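Local coordinates for protein homoserine O-acetyltransferase (Bacillus anthracis str. 'Ames Ancestor', PDB 3I1I) that probably transfers an acetyl group from acetyl-CoA to the hydroxyl of L-homoserine, a step toward methionine, using an alpha/beta-hydrolase fold, at residues Ser52-Ala57 / Asn96-Asn101; Trp164-Pro169 / Ser304-Asn309; Tyr343-Ile348 / His359-Lys364. All blocks are in the same frame, centred on the assembly; numbering follows the deposited sequence.

Contact 1 (Ser52-Ala57 / Asn96-Asn101); sequences SATSHA and NVQVKN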
ATOM      1  N   SER A  52     -16.217  -6.940   2.897  1.00 24.95           N
ATOM      2  CA  SER A  52     -15.775  -8.073   3.730  1.00 25.33           C
ATOM      3  C   SER A  52     -16.897  -8.777   4.501  1.00 23.64           C
ATOM      4  O   SER A  52     -16.607  -9.685   5.272  1.00 23.46           O
ATOM      5  CB  SER A  52     -14.741  -7.578   4.755  1.00 24.67           C
ATOM      6  OG  SER A  52     -15.314  -6.441   5.405  1.00 27.65           O
ATOM      7  N   ALA A  53     -18.145  -8.362   4.302  1.00 22.48           N
ATOM      8  CA  ALA A  53     -19.305  -8.935   5.033  1.00 21.68           C
ATOM      9  C   ALA A  53     -19.919 -10.163   4.332  1.00 21.54           C
ATOM     10  O   ALA A  53     -19.262 -10.823   3.532  1.00 21.71           O
ATOM     11  CB  ALA A  53     -20.369  -7.856   5.280  1.00 20.33           C
ATOM     12  N   THR A  54     -21.177 -10.457   4.659  1.00 21.85           N
ATOM     13  CA  THR A  54     -21.892 -11.658   4.251  1.00 21.67           C
ATOM     14  C   THR A  54     -23.398 -11.348   4.202  1.00 22.01           C
ATOM     15  O   THR A  54     -23.814 -10.233   4.498  1.00 21.46           O
ATOM     16  CB  THR A  54     -21.665 -12.853   5.259  1.00 21.93           C
ATOM     17  OG1 THR A  54     -22.402 -12.651   6.491  1.00 23.67           O
ATOM     18  CG2 THR A  54     -20.203 -13.043   5.579  1.00 21.29           C
ATOM     19  N   SER A  55     -24.207 -12.363   3.892  1.00 22.41           N
ATOM     20  CA  SER A  55     -25.664 -12.238   3.876  1.00 23.29           C
ATOM     21  C   SER A  55     -26.284 -11.846   5.244  1.00 23.04           C
ATOM     22  O   SER A  55     -27.444 -11.441   5.312  1.00 22.55           O
ATOM     23  CB  SER A  55     -26.289 -13.561   3.400  1.00 23.33           C
ATOM     24  OG  SER A  55     -26.136 -14.565   4.410  1.00 25.45           O
ATOM     25  N   HIS A  56     -25.504 -11.968   6.314  1.00 23.15           N
ATOM     26  CA  HIS A  56     -25.998 -11.764   7.676  1.00 23.75           C
ATOM     27  C   HIS A  56     -26.178 -10.304   8.031  1.00 23.40           C
ATOM     28  O   HIS A  56     -25.442  -9.737   8.822  1.00 23.18           O
ATOM     29  CB  HIS A  56     -25.053 -12.434   8.685  1.00 24.20           C
ATOM     30  CG  HIS A  56     -25.696 -12.710  10.003  1.00 25.73           C
ATOM     31  ND1 HIS A  56     -27.002 -13.157  10.109  1.00 27.13           N
ATOM     32  CD2 HIS A  56     -25.212 -12.636  11.267  1.00 24.92           C
ATOM     33  CE1 HIS A  56     -27.296 -13.312  11.390  1.00 28.23           C
ATOM     34  NE2 HIS A  56     -26.225 -13.008  12.111  1.00 27.04           N
ATOM     35  N   ALA A  57     -27.174  -9.698   7.410  1.00 23.56           N
ATOM     36  CA  ALA A  57     -27.476  -8.295   7.619  1.00 23.35           C
ATOM     37  C   ALA A  57     -28.143  -8.034   8.973  1.00 23.40           C
ATOM     38  O   ALA A  57     -28.102  -6.922   9.465  1.00 23.14           O
ATOM     39  CB  ALA A  57     -28.389  -7.777   6.490  1.00 21.66           C
ATOM     40  N   ASN A  96     -16.960 -14.236  -1.919  1.00 24.35           N
ATOM     41  CA  ASN A  96     -17.052 -13.728  -0.571  1.00 25.26           C
ATOM     42  C   ASN A  96     -15.720 -13.994   0.105  1.00 26.24           C
ATOM     43  O   ASN A  96     -15.183 -15.097  -0.018  1.00 27.18           O
ATOM     44  CB  ASN A  96     -18.190 -14.390   0.201  1.00 24.23           C
ATOM     45  CG  ASN A  96     -18.442 -13.718   1.531  1.00 24.93           C
ATOM     46  OD1 ASN A  96     -17.714 -13.944   2.495  1.00 21.98           O
ATOM     47  ND2 ASN A  96     -19.493 -12.896   1.601  1.00 24.21           N
ATOM     48  N   VAL A  97     -15.177 -12.999   0.791  1.00 27.24           N
ATOM     49  CA  VAL A  97     -13.824 -13.131   1.337  1.00 28.87           C
ATOM     50  C   VAL A  97     -13.774 -14.033   2.564  1.00 30.84           C
ATOM     51  O   VAL A  97     -12.760 -14.704   2.806  1.00 31.73           O
ATOM     52  CB  VAL A  97     -13.170 -11.757   1.655  1.00 28.73           C
ATOM     53  CG1 VAL A  97     -13.222 -10.882   0.428  1.00 27.36           C
ATOM     54  CG2 VAL A  97     -13.838 -11.085   2.858  1.00 27.05           C
ATOM     55  N   GLN A  98     -14.858 -14.060   3.328  1.00 33.05           N
ATOM     56  CA  GLN A  98     -14.937 -14.870   4.548  1.00 34.83           C
ATOM     57  C   GLN A  98     -15.251 -16.286   4.195  1.00 36.54           C
ATOM     58  O   GLN A  98     -16.220 -16.856   4.718  1.00 36.00           O
ATOM     59  CB  GLN A  98     -16.054 -14.383   5.445  1.00 34.44           C
ATOM     60  CG  GLN A  98     -15.834 -13.036   6.001  1.00 34.45           C
ATOM     61  CD  GLN A  98     -16.846 -12.746   7.076  1.00 36.45           C
ATOM     62  OE1 GLN A  98     -17.039 -13.563   7.999  1.00 36.39           O
ATOM     63  NE2 GLN A  98     -17.513 -11.580   6.978  1.00 38.20           N
ATOM     64  N   VAL A  99     -14.440 -16.854   3.303  1.00 39.11           N
ATOM     65  CA  VAL A  99     -14.756 -18.149   2.698  1.00 40.86           C
ATOM     66  C   VAL A  99     -14.595 -19.284   3.701  1.00 41.66           C
ATOM     67  O   VAL A  99     -15.231 -20.303   3.553  1.00 42.77           O
ATOM     68  CB  VAL A  99     -13.890 -18.464   1.449  1.00 41.30           C
ATOM     69  CG1 VAL A  99     -12.657 -19.272   1.843  1.00 41.49           C
ATOM     70  CG2 VAL A  99     -14.734 -19.257   0.427  1.00 42.46           C
ATOM     71  N   LYS A 100     -13.769 -19.104   4.722  1.00 42.57           N
ATOM     72  CA  LYS A 100     -13.634 -20.108   5.771  1.00 43.55           C
ATOM     73  C   LYS A 100     -14.787 -20.078   6.780  1.00 43.49           C
ATOM     74  O   LYS A 100     -15.004 -21.062   7.481  1.00 45.16           O
ATOM     75  CB  LYS A 100     -12.286 -19.986   6.503  1.00 43.84           C
ATOM     76  CG  LYS A 100     -11.067 -19.854   5.563  1.00 46.22           C
ATOM     77  CD  LYS A 100      -9.734 -20.036   6.320  1.00 48.95           C
ATOM     78  CE  LYS A 100      -8.639 -19.026   5.903  1.00 49.41           C
ATOM     79  NZ  LYS A 100      -7.701 -18.780   7.037  1.00 48.40           N
ATOM     80  N   ASN A 101     -15.532 -18.979   6.859  1.00 42.59           N
ATOM     81  CA  ASN A 101     -16.729 -18.914   7.717  1.00 41.35           C
ATOM     82  C   ASN A 101     -17.772 -19.912   7.217  1.00 40.74           C
ATOM     83  O   ASN A 101     -18.150 -19.866   6.072  1.00 40.98           O
ATOM     84  CB  ASN A 101     -17.271 -17.480   7.742  1.00 41.24           C
ATOM     85  CG  ASN A 101     -18.545 -17.326   8.506  1.00 40.02           C
ATOM     86  OD1 ASN A 101     -19.180 -18.289   8.913  1.00 41.69           O
ATOM     87  ND2 ASN A 101     -18.960 -16.087   8.661  1.00 37.45           N
TER
HETATM   88  O   HOH W   1     -17.059 -10.769   1.559  1.00 26.06           O
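Neither backbone is helix or strand here; the two loops come closest where the CA atoms of Ser-52 and Val-97 stand 5.9 Å apart, and Gln-98 to Asn-101 form a type I beta turn. Two side-chain amides from 96-101 read successive carbonyls of 52-57. Gln-98, extended beyond CG, lays its NE2 in the carbonyl plane of Ser-52 O at 2.7 Å, a fairly straight bond (N-H...O 161°). Asn-96, CG anti to its backbone N (chi1 -171°), donates from ND2 to a lone pair of Ala-53 O at 2.8 Å, although that oxygen lies tilted out of the Asn-96 amide plane. That oxygen also accepts from a water, which in turn accepts from Val-97 N. Each amide is steadied from its oxygen end: Asn-96 OD1 takes Gln-98 N in an Asx turn, and Gln-98 OE1 takes Asn-101 ND2, which approaches from above the carbonyl plane. Thr-54 crosses Gln-98 at about a right angle, its CG2 3.4 Å from Gln-98 NE2, while its OG1 receives His-56 N in an ST turn. Val-97 CG2 packs on Ser-52 CA. Both loops follow the C-terminal ends of neighbouring parallel strands, 44-48 and 87-91, where alpha/beta hydrolases place the active site.

Contact 2 (Trp164-Pro169 / Ser304-Asn309); sequences WAVHYP and SNVEAN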
ATOM      1  N   TRP A 164     -28.818  -2.836  -9.883  1.00 19.85           N
ATOM      2  CA  TRP A 164     -30.255  -3.136  -9.933  1.00 20.60           C
ATOM      3  C   TRP A 164     -31.108  -1.997 -10.510  1.00 20.35           C
ATOM      4  O   TRP A 164     -31.947  -2.207 -11.392  1.00 19.57           O
ATOM      5  CB  TRP A 164     -30.793  -3.418  -8.525  1.00 20.97           C
ATOM      6  CG  TRP A 164     -30.755  -4.821  -8.141  1.00 20.76           C
ATOM      7  CD1 TRP A 164     -29.759  -5.442  -7.501  1.00 19.72           C
ATOM      8  CD2 TRP A 164     -31.786  -5.798  -8.345  1.00 19.93           C
ATOM      9  NE1 TRP A 164     -30.089  -6.741  -7.279  1.00 21.50           N
ATOM     10  CE2 TRP A 164     -31.327  -6.991  -7.806  1.00 19.73           C
ATOM     11  CE3 TRP A 164     -33.037  -5.772  -8.947  1.00 19.19           C
ATOM     12  CZ2 TRP A 164     -32.078  -8.154  -7.823  1.00 21.69           C
ATOM     13  CZ3 TRP A 164     -33.789  -6.935  -8.959  1.00 19.83           C
ATOM     14  CH2 TRP A 164     -33.304  -8.105  -8.426  1.00 20.49           C
ATOM     15  N   ALA A 165     -30.904  -0.796  -9.977  1.00 19.98           N
ATOM     16  CA  ALA A 165     -31.670   0.362 -10.414  1.00 19.87           C
ATOM     17  C   ALA A 165     -31.448   0.666 -11.916  1.00 19.84           C
ATOM     18  O   ALA A 165     -32.390   0.996 -12.652  1.00 20.06           O
ATOM     19  CB  ALA A 165     -31.336   1.575  -9.558  1.00 19.10           C
ATOM     20  N   VAL A 166     -30.217   0.527 -12.370  1.00 19.67           N
ATOM     21  CA  VAL A 166     -29.901   0.750 -13.781  1.00 20.13           C
ATOM     22  C   VAL A 166     -30.463  -0.392 -14.661  1.00 21.09           C
ATOM     23  O   VAL A 166     -31.156  -0.140 -15.625  1.00 21.31           O
ATOM     24  CB  VAL A 166     -28.367   0.903 -13.996  1.00 19.23           C
ATOM     25  CG1 VAL A 166     -28.007   0.845 -15.467  1.00 17.93           C
ATOM     26  CG2 VAL A 166     -27.896   2.206 -13.363  1.00 17.43           C
ATOM     27  N   HIS A 167     -30.196  -1.640 -14.297  1.00 21.87           N
ATOM     28  CA  HIS A 167     -30.472  -2.735 -15.204  1.00 22.22           C
ATOM     29  C   HIS A 167     -31.785  -3.450 -15.033  1.00 22.83           C
ATOM     30  O   HIS A 167     -32.155  -4.186 -15.916  1.00 23.01           O
ATOM     31  CB  HIS A 167     -29.316  -3.708 -15.194  1.00 22.21           C
ATOM     32  CG  HIS A 167     -28.079  -3.138 -15.793  1.00 23.96           C
ATOM     33  ND1 HIS A 167     -27.767  -3.273 -17.134  1.00 25.29           N
ATOM     34  CD2 HIS A 167     -27.105  -2.360 -15.255  1.00 24.77           C
ATOM     35  CE1 HIS A 167     -26.626  -2.644 -17.383  1.00 24.94           C
ATOM     36  NE2 HIS A 167     -26.209  -2.071 -16.265  1.00 24.62           N
ATOM     37  N   TYR A 168     -32.517  -3.225 -13.940  1.00 23.65           N
ATOM     38  CA  TYR A 168     -33.816  -3.829 -13.783  1.00 24.05           C
ATOM     39  C   TYR A 168     -34.813  -2.776 -13.417  1.00 26.08           C
ATOM     40  O   TYR A 168     -35.473  -2.840 -12.377  1.00 26.76           O
ATOM     41  CB  TYR A 168     -33.768  -4.937 -12.735  1.00 24.64           C
ATOM     42  CG  TYR A 168     -32.918  -6.088 -13.163  1.00 22.11           C
ATOM     43  CD1 TYR A 168     -33.338  -6.945 -14.174  1.00 21.69           C
ATOM     44  CD2 TYR A 168     -31.689  -6.295 -12.602  1.00 24.52           C
ATOM     45  CE1 TYR A 168     -32.536  -8.007 -14.606  1.00 22.14           C
ATOM     46  CE2 TYR A 168     -30.859  -7.375 -13.009  1.00 25.78           C
ATOM     47  CZ  TYR A 168     -31.286  -8.216 -13.997  1.00 23.70           C
ATOM     48  OH  TYR A 168     -30.483  -9.261 -14.356  1.00 27.58           O
ATOM     49  N   PRO A 169     -34.954  -1.793 -14.295  1.00 28.53           N
ATOM     50  CA  PRO A 169     -35.782  -0.674 -13.951  1.00 30.14           C
ATOM     51  C   PRO A 169     -37.280  -0.988 -13.820  1.00 32.22           C
ATOM     52  O   PRO A 169     -37.962  -0.232 -13.159  1.00 34.18           O
ATOM     53  CB  PRO A 169     -35.564   0.279 -15.126  1.00 29.79           C
ATOM     54  CG  PRO A 169     -35.269  -0.615 -16.237  1.00 29.06           C
ATOM     55  CD  PRO A 169     -34.434  -1.687 -15.676  1.00 27.74           C
ATOM     56  N   SER A 304     -30.278   7.448 -17.310  1.00 18.37           N
ATOM     57  CA  SER A 304     -31.549   7.600 -18.031  1.00 18.00           C
ATOM     58  C   SER A 304     -32.498   6.407 -17.821  1.00 17.95           C
ATOM     59  O   SER A 304     -33.708   6.541 -17.875  1.00 16.51           O
ATOM     60  CB  SER A 304     -31.276   7.812 -19.540  1.00 18.24           C
ATOM     61  OG  SER A 304     -30.827   6.601 -20.163  1.00 17.86           O
ATOM     62  N   ASN A 305     -31.936   5.229 -17.605  1.00 18.90           N
ATOM     63  CA  ASN A 305     -32.739   4.016 -17.463  1.00 18.95           C
ATOM     64  C   ASN A 305     -33.386   3.871 -16.065  1.00 19.23           C
ATOM     65  O   ASN A 305     -34.369   3.159 -15.910  1.00 19.76           O
ATOM     66  CB  ASN A 305     -31.862   2.793 -17.727  1.00 18.85           C
ATOM     67  CG  ASN A 305     -31.360   2.715 -19.160  1.00 18.76           C
ATOM     68  OD1 ASN A 305     -32.095   2.291 -20.036  1.00 19.57           O
ATOM     69  ND2 ASN A 305     -30.092   3.085 -19.397  1.00 14.83           N
ATOM     70  N   VAL A 306     -32.807   4.505 -15.053  1.00 19.06           N
ATOM     71  CA  VAL A 306     -33.310   4.398 -13.694  1.00 19.04           C
ATOM     72  C   VAL A 306     -34.723   4.981 -13.616  1.00 19.84           C
ATOM     73  O   VAL A 306     -34.958   6.071 -14.090  1.00 19.96           O
ATOM     74  CB  VAL A 306     -32.380   5.127 -12.684  1.00 19.64           C
ATOM     75  CG1 VAL A 306     -33.001   5.214 -11.296  1.00 15.80           C
ATOM     76  CG2 VAL A 306     -30.975   4.421 -12.650  1.00 17.57           C
ATOM     77  N   GLU A 307     -35.657   4.225 -13.038  1.00 20.13           N
ATOM     78  CA  GLU A 307     -37.018   4.733 -12.796  1.00 20.67           C
ATOM     79  C   GLU A 307     -37.393   4.669 -11.299  1.00 19.81           C
ATOM     80  O   GLU A 307     -38.455   5.121 -10.922  1.00 19.55           O
ATOM     81  CB  GLU A 307     -38.058   3.987 -13.652  1.00 20.35           C
ATOM     82  CG  GLU A 307     -37.753   3.962 -15.189  1.00 22.56           C
ATOM     83  CD  GLU A 307     -37.699   5.370 -15.872  1.00 25.43           C
ATOM     84  OE1 GLU A 307     -38.343   6.285 -15.365  1.00 23.89           O
ATOM     85  OE2 GLU A 307     -37.034   5.556 -16.939  1.00 27.76           O
ATOM     86  N   ALA A 308     -36.518   4.126 -10.461  1.00 19.47           N
ATOM     87  CA  ALA A 308     -36.759   4.066  -9.013  1.00 19.37           C
ATOM     88  C   ALA A 308     -36.702   5.477  -8.424  1.00 19.58           C
ATOM     89  O   ALA A 308     -36.037   6.355  -8.964  1.00 19.03           O
ATOM     90  CB  ALA A 308     -35.726   3.206  -8.352  1.00 18.69           C
ATOM     91  N   ASN A 309     -37.403   5.694  -7.321  1.00 19.90           N
ATOM     92  CA  ASN A 309     -37.133   6.848  -6.457  1.00 19.95           C
ATOM     93  C   ASN A 309     -35.755   6.593  -5.910  1.00 19.46           C
ATOM     94  O   ASN A 309     -35.515   5.488  -5.459  1.00 20.30           O
ATOM     95  CB  ASN A 309     -38.120   6.892  -5.272  1.00 20.15           C
ATOM     96  CG  ASN A 309     -39.483   7.465  -5.631  1.00 20.50           C
ATOM     97  OD1 ASN A 309     -39.817   7.637  -6.781  1.00 23.06           O
ATOM     98  ND2 ASN A 309     -40.273   7.772  -4.615  1.00 26.60           N
TER
HETATM   99  O   HOH W   2     -34.719   1.948 -11.484  1.00 22.83           O
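Val-306 makes the apolar half of this contact with a single methyl. Its CG2, anti to the carbonyl carbon, lies 3.9 Å from Val-166 CG2 and 4.2 Å from Ala-165 CB, so that one branch meets both helix residues; the two valines cross obliquely. The same methyl also rests against the backbone carbonyl of Ala-165. Beside it Asn-305 uses its backbone and CB rather than its amide: CB touches Val-166 O, and the carbonyl oxygen of Asn-305 sits 3.2 Å from CB of Pro-169. Pro-169 reaches further along the loop, its ring approaching the aliphatic part of Glu-307, whose carboxylate points off from the helix segment.

No direct hydrogen bond joins the segments. One water takes that role, donating to Ala-165 O at 2.8 Å and accepting from Glu-307 N at 2.9 Å, and so links a carbonyl of the last helical turn to the loop backbone. The helix is 156-167, which follows the putative nucleophile elbow of the alpha/beta hydrolase fold, and the loop leads from helix 299-304 into the parallel strand 309-313; the contact therefore ties the far end of that helix to the start of a strand next to the edge strand of the main sheet.

Tyr-168 is the first residue to leave helical geometry, although its N still bonds to Trp-164 O, and the departing chain brings Pro-169 toward the loop. On the other side of the helix, Tyr-168 CD2 stands 3.9 Å above the plane of the Trp-164 ring, toward its rim. Both aromatics have partners on helix 129-142, Trp-164 NE1 bonding to Gln-136 and Tyr-168 OH to Arg-134. Lys-338 holds Ser-304 O, and at the start of the strand the side chain of Asn-309 bonds to the backbone of Lys-372 and Ser-374.

Contact 3 (Tyr343-Ile348 / His359-Lys364); sequences YEIESI and HLFEKK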
ATOM      1  N   TYR A 343     -28.974  12.708   1.093  1.00 21.23           N
ATOM      2  CA  TYR A 343     -29.043  13.028   2.498  1.00 21.22           C
ATOM      3  C   TYR A 343     -27.666  12.719   3.055  1.00 21.11           C
ATOM      4  O   TYR A 343     -27.292  11.564   3.190  1.00 19.92           O
ATOM      5  CB  TYR A 343     -30.101  12.181   3.135  1.00 21.49           C
ATOM      6  CG  TYR A 343     -30.339  12.443   4.590  1.00 23.41           C
ATOM      7  CD1 TYR A 343     -31.145  13.496   5.004  1.00 24.44           C
ATOM      8  CD2 TYR A 343     -29.790  11.599   5.564  1.00 23.96           C
ATOM      9  CE1 TYR A 343     -31.378  13.713   6.349  1.00 25.63           C
ATOM     10  CE2 TYR A 343     -30.017  11.804   6.888  1.00 23.90           C
ATOM     11  CZ  TYR A 343     -30.809  12.851   7.278  1.00 25.90           C
ATOM     12  OH  TYR A 343     -31.031  13.036   8.604  1.00 25.36           O
ATOM     13  N   GLU A 344     -26.897  13.777   3.289  1.00 21.94           N
ATOM     14  CA  GLU A 344     -25.493  13.687   3.703  1.00 22.75           C
ATOM     15  C   GLU A 344     -25.347  13.674   5.209  1.00 22.75           C
ATOM     16  O   GLU A 344     -25.836  14.547   5.894  1.00 23.15           O
ATOM     17  CB  GLU A 344     -24.678  14.847   3.130  1.00 22.54           C
ATOM     18  CG  GLU A 344     -23.196  14.683   3.416  1.00 24.35           C
ATOM     19  CD  GLU A 344     -22.316  15.529   2.510  1.00 26.03           C
ATOM     20  OE1 GLU A 344     -22.648  16.702   2.292  1.00 31.29           O
ATOM     21  OE2 GLU A 344     -21.284  15.039   2.017  1.00 25.76           O
ATOM     22  N   ILE A 345     -24.658  12.675   5.718  1.00 23.52           N
ATOM     23  CA  ILE A 345     -24.340  12.623   7.130  1.00 23.76           C
ATOM     24  C   ILE A 345     -22.894  13.043   7.400  1.00 23.89           C
ATOM     25  O   ILE A 345     -22.046  13.086   6.494  1.00 23.12           O
ATOM     26  CB  ILE A 345     -24.577  11.202   7.710  1.00 24.34           C
ATOM     27  CG1 ILE A 345     -23.617  10.168   7.103  1.00 23.31           C
ATOM     28  CG2 ILE A 345     -26.094  10.783   7.547  1.00 24.22           C
ATOM     29  CD1 ILE A 345     -23.897   8.744   7.605  1.00 23.39           C
ATOM     30  N   GLU A 346     -22.636  13.320   8.672  1.00 24.57           N
ATOM     31  CA  GLU A 346     -21.313  13.721   9.166  1.00 25.14           C
ATOM     32  C   GLU A 346     -20.919  12.912  10.373  1.00 24.26           C
ATOM     33  O   GLU A 346     -21.698  12.718  11.275  1.00 25.12           O
ATOM     34  CB  GLU A 346     -21.317  15.186   9.549  1.00 25.59           C
ATOM     35  CG  GLU A 346     -21.849  16.065   8.426  1.00 28.69           C
ATOM     36  CD  GLU A 346     -21.260  17.465   8.398  1.00 33.92           C
ATOM     37  OE1 GLU A 346     -20.029  17.667   8.641  1.00 36.14           O
ATOM     38  OE2 GLU A 346     -22.054  18.377   8.088  1.00 40.06           O
ATOM     39  N   SER A 347     -19.685  12.457  10.398  1.00 23.82           N
ATOM     40  CA  SER A 347     -19.230  11.657  11.491  1.00 23.35           C
ATOM     41  C   SER A 347     -17.728  11.492  11.452  1.00 22.61           C
ATOM     42  O   SER A 347     -17.141  11.378  10.385  1.00 21.84           O
ATOM     43  CB  SER A 347     -19.900  10.279  11.426  1.00 22.73           C
ATOM     44  OG  SER A 347     -19.217   9.381  12.245  1.00 23.00           O
ATOM     45  N   ILE A 348     -17.134  11.436  12.635  1.00 22.26           N
ATOM     46  CA  ILE A 348     -15.723  11.169  12.773  1.00 22.03           C
ATOM     47  C   ILE A 348     -15.432   9.790  12.252  1.00 21.85           C
ATOM     48  O   ILE A 348     -14.294   9.488  11.896  1.00 22.74           O
ATOM     49  CB  ILE A 348     -15.252  11.298  14.263  1.00 23.13           C
ATOM     50  CG1 ILE A 348     -13.712  11.278  14.326  1.00 24.78           C
ATOM     51  CG2 ILE A 348     -15.896  10.213  15.167  1.00 18.53           C
ATOM     52  CD1 ILE A 348     -13.158  11.728  15.624  1.00 25.99           C
ATOM     53  N   HIS A 359     -28.028   5.656  13.538  1.00 25.10           N
ATOM     54  CA  HIS A 359     -28.857   6.707  14.133  0.60 25.05           C
ATOM     55  C   HIS A 359     -28.876   7.968  13.304  1.00 24.30           C
ATOM     56  O   HIS A 359     -29.828   8.713  13.332  1.00 24.24           O
ATOM     57  CB  HIS A 359     -28.464   7.023  15.598  0.60 25.22           C
ATOM     58  CG  HIS A 359     -27.100   7.621  15.777  0.60 26.23           C
ATOM     59  ND1 HIS A 359     -25.932   6.890  15.627  0.60 26.09           N
ATOM     60  CD2 HIS A 359     -26.718   8.871  16.148  0.60 25.33           C
ATOM     61  CE1 HIS A 359     -24.893   7.673  15.876  0.60 25.59           C
ATOM     62  NE2 HIS A 359     -25.342   8.875  16.205  0.60 24.40           N
ATOM     63  N   LEU A 360     -27.827   8.197  12.528  1.00 23.87           N
ATOM     64  CA  LEU A 360     -27.734   9.461  11.739  1.00 23.21           C
ATOM     65  C   LEU A 360     -28.704   9.518  10.544  1.00 22.47           C
ATOM     66  O   LEU A 360     -29.042  10.613  10.073  1.00 20.79           O
ATOM     67  CB  LEU A 360     -26.288   9.727  11.275  1.00 22.45           C
ATOM     68  CG  LEU A 360     -25.259   9.961  12.402  1.00 23.87           C
ATOM     69  CD1 LEU A 360     -23.827  10.044  11.860  1.00 20.35           C
ATOM     70  CD2 LEU A 360     -25.614  11.227  13.236  1.00 19.43           C
ATOM     71  N   PHE A 361     -29.157   8.353  10.081  1.00 22.29           N
ATOM     72  CA  PHE A 361     -30.020   8.282   8.886  1.00 22.99           C
ATOM     73  C   PHE A 361     -31.244   7.349   8.957  1.00 23.97           C
ATOM     74  O   PHE A 361     -31.997   7.284   7.982  1.00 23.59           O
ATOM     75  CB  PHE A 361     -29.195   7.948   7.614  1.00 22.58           C
ATOM     76  CG  PHE A 361     -28.445   6.627   7.661  1.00 21.62           C
ATOM     77  CD1 PHE A 361     -28.992   5.481   7.097  1.00 20.40           C
ATOM     78  CD2 PHE A 361     -27.162   6.543   8.240  1.00 22.21           C
ATOM     79  CE1 PHE A 361     -28.308   4.268   7.119  1.00 20.30           C
ATOM     80  CE2 PHE A 361     -26.467   5.321   8.272  1.00 20.61           C
ATOM     81  CZ  PHE A 361     -27.032   4.193   7.700  1.00 21.69           C
ATOM     82  N   GLU A 362     -31.450   6.638  10.076  1.00 24.51           N
ATOM     83  CA  GLU A 362     -32.566   5.680  10.153  1.00 25.22           C
ATOM     84  C   GLU A 362     -33.913   6.380   9.946  1.00 24.65           C
ATOM     85  O   GLU A 362     -34.816   5.841   9.328  1.00 23.69           O
ATOM     86  CB  GLU A 362     -32.561   4.937  11.480  1.00 25.68           C
ATOM     87  CG  GLU A 362     -32.914   5.811  12.676  1.00 30.25           C
ATOM     88  CD  GLU A 362     -32.649   5.145  14.024  1.00 35.38           C
ATOM     89  OE1 GLU A 362     -32.705   3.897  14.122  1.00 40.31           O
ATOM     90  OE2 GLU A 362     -32.406   5.881  15.002  1.00 39.92           O
ATOM     91  N   LYS A 363     -34.044   7.590  10.446  1.00 24.76           N
ATOM     92  CA  LYS A 363     -35.319   8.276  10.305  1.00 25.68           C
ATOM     93  C   LYS A 363     -35.606   8.631   8.829  1.00 24.66           C
ATOM     94  O   LYS A 363     -36.744   8.556   8.372  1.00 24.69           O
ATOM     95  CB  LYS A 363     -35.344   9.515  11.174  1.00 25.96           C
ATOM     96  CG  LYS A 363     -36.669  10.230  11.144  1.00 30.99           C
ATOM     97  CD  LYS A 363     -36.661  11.490  12.065  1.00 36.87           C
ATOM     98  CE  LYS A 363     -37.988  12.305  11.942  1.00 40.11           C
ATOM     99  NZ  LYS A 363     -37.770  13.802  12.083  1.00 43.49           N
ATOM    100  N   LYS A 364     -34.559   8.994   8.090  1.00 23.56           N
ATOM    101  CA  LYS A 364     -34.680   9.265   6.675  1.00 22.90           C
ATOM    102  C   LYS A 364     -35.022   8.000   5.888  1.00 22.76           C
ATOM    103  O   LYS A 364     -35.852   8.058   4.971  1.00 23.16           O
ATOM    104  CB  LYS A 364     -33.391   9.865   6.131  1.00 23.06           C
ATOM    105  CG  LYS A 364     -33.494  10.372   4.698  1.00 24.14           C
ATOM    106  CD  LYS A 364     -34.620  11.373   4.542  1.00 24.11           C
ATOM    107  CE  LYS A 364     -34.380  12.358   3.448  1.00 26.68           C
ATOM    108  NZ  LYS A 364     -35.683  13.014   3.015  1.00 30.07           N
TER
HETATM  109  O   HOH W   3     -32.291  10.705   9.407  1.00 28.99           O
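The Tyr-343 ring carries the aliphatic chain of Lys-364 on one face, with Lys-364 CG 3.9 Å from its centroid and 16° off the normal, a CH-pi contact. At the edge, in the plane, lies Leu-360 O. Phe-361 CB comes obliquely to Tyr-343 CE2, and the Phe-361 ring in turn receives Ile-345 CD1 obliquely at 4.0 Å from its CD2. Lys-364 leaves with CG anti to the backbone N and then bends at chi2 (55°), which carries the chain obliquely over the ring face and brings CE to Tyr-343 CD1; its ammonium continues to salt bridges with Glu-341 and Glu-367. A water bonded to Tyr-343 OH at 2.8 Å accepts from Lys-364 N at 3.1 Å and donates weakly to Leu-360 O, joining the phenol to the first turn of the helix. Farther along, Leu-360 CB meets Ile-345 CG2 at 3.9 Å, and its CD1 reaches Glu-346 O and Ser-347 CB; Ser-347 OG itself turns to Asn-349 N. Ile-345 lies near, without touching, the probable alpha/beta-hydrolase triad of Ser-155, His-351 and Asp-318. Phe-361 occupies the N-cap position of helix 362-370, so the contact seats this helix start on the chain leaving strand 340-342, with Tyr-343, Phe-361 and Lys-364 also packing on strand 309-313.

Overall arrangement
From the N terminus the three contacts follow one another in series, none crossing or enclosing another. Contact 1 closes first, bringing the loop after strand 44-48 against the loop after strand 87-91, two neighbours in the central sheet. Contact 2 spans 134 intervening residues, about half of them helical, and returns the chain from helix 299-304 to the end of helix 156-167 before it enters strand 309-313. Contact 3 closes over only ten intervening residues, joining the chain just after edge strand 340-342 to the start of helix 362-370. Contacts 2 and 3 share strand 309-313: contact 2 lies at its start and contact 3 packs on it. Their centres stand about 24 Å apart.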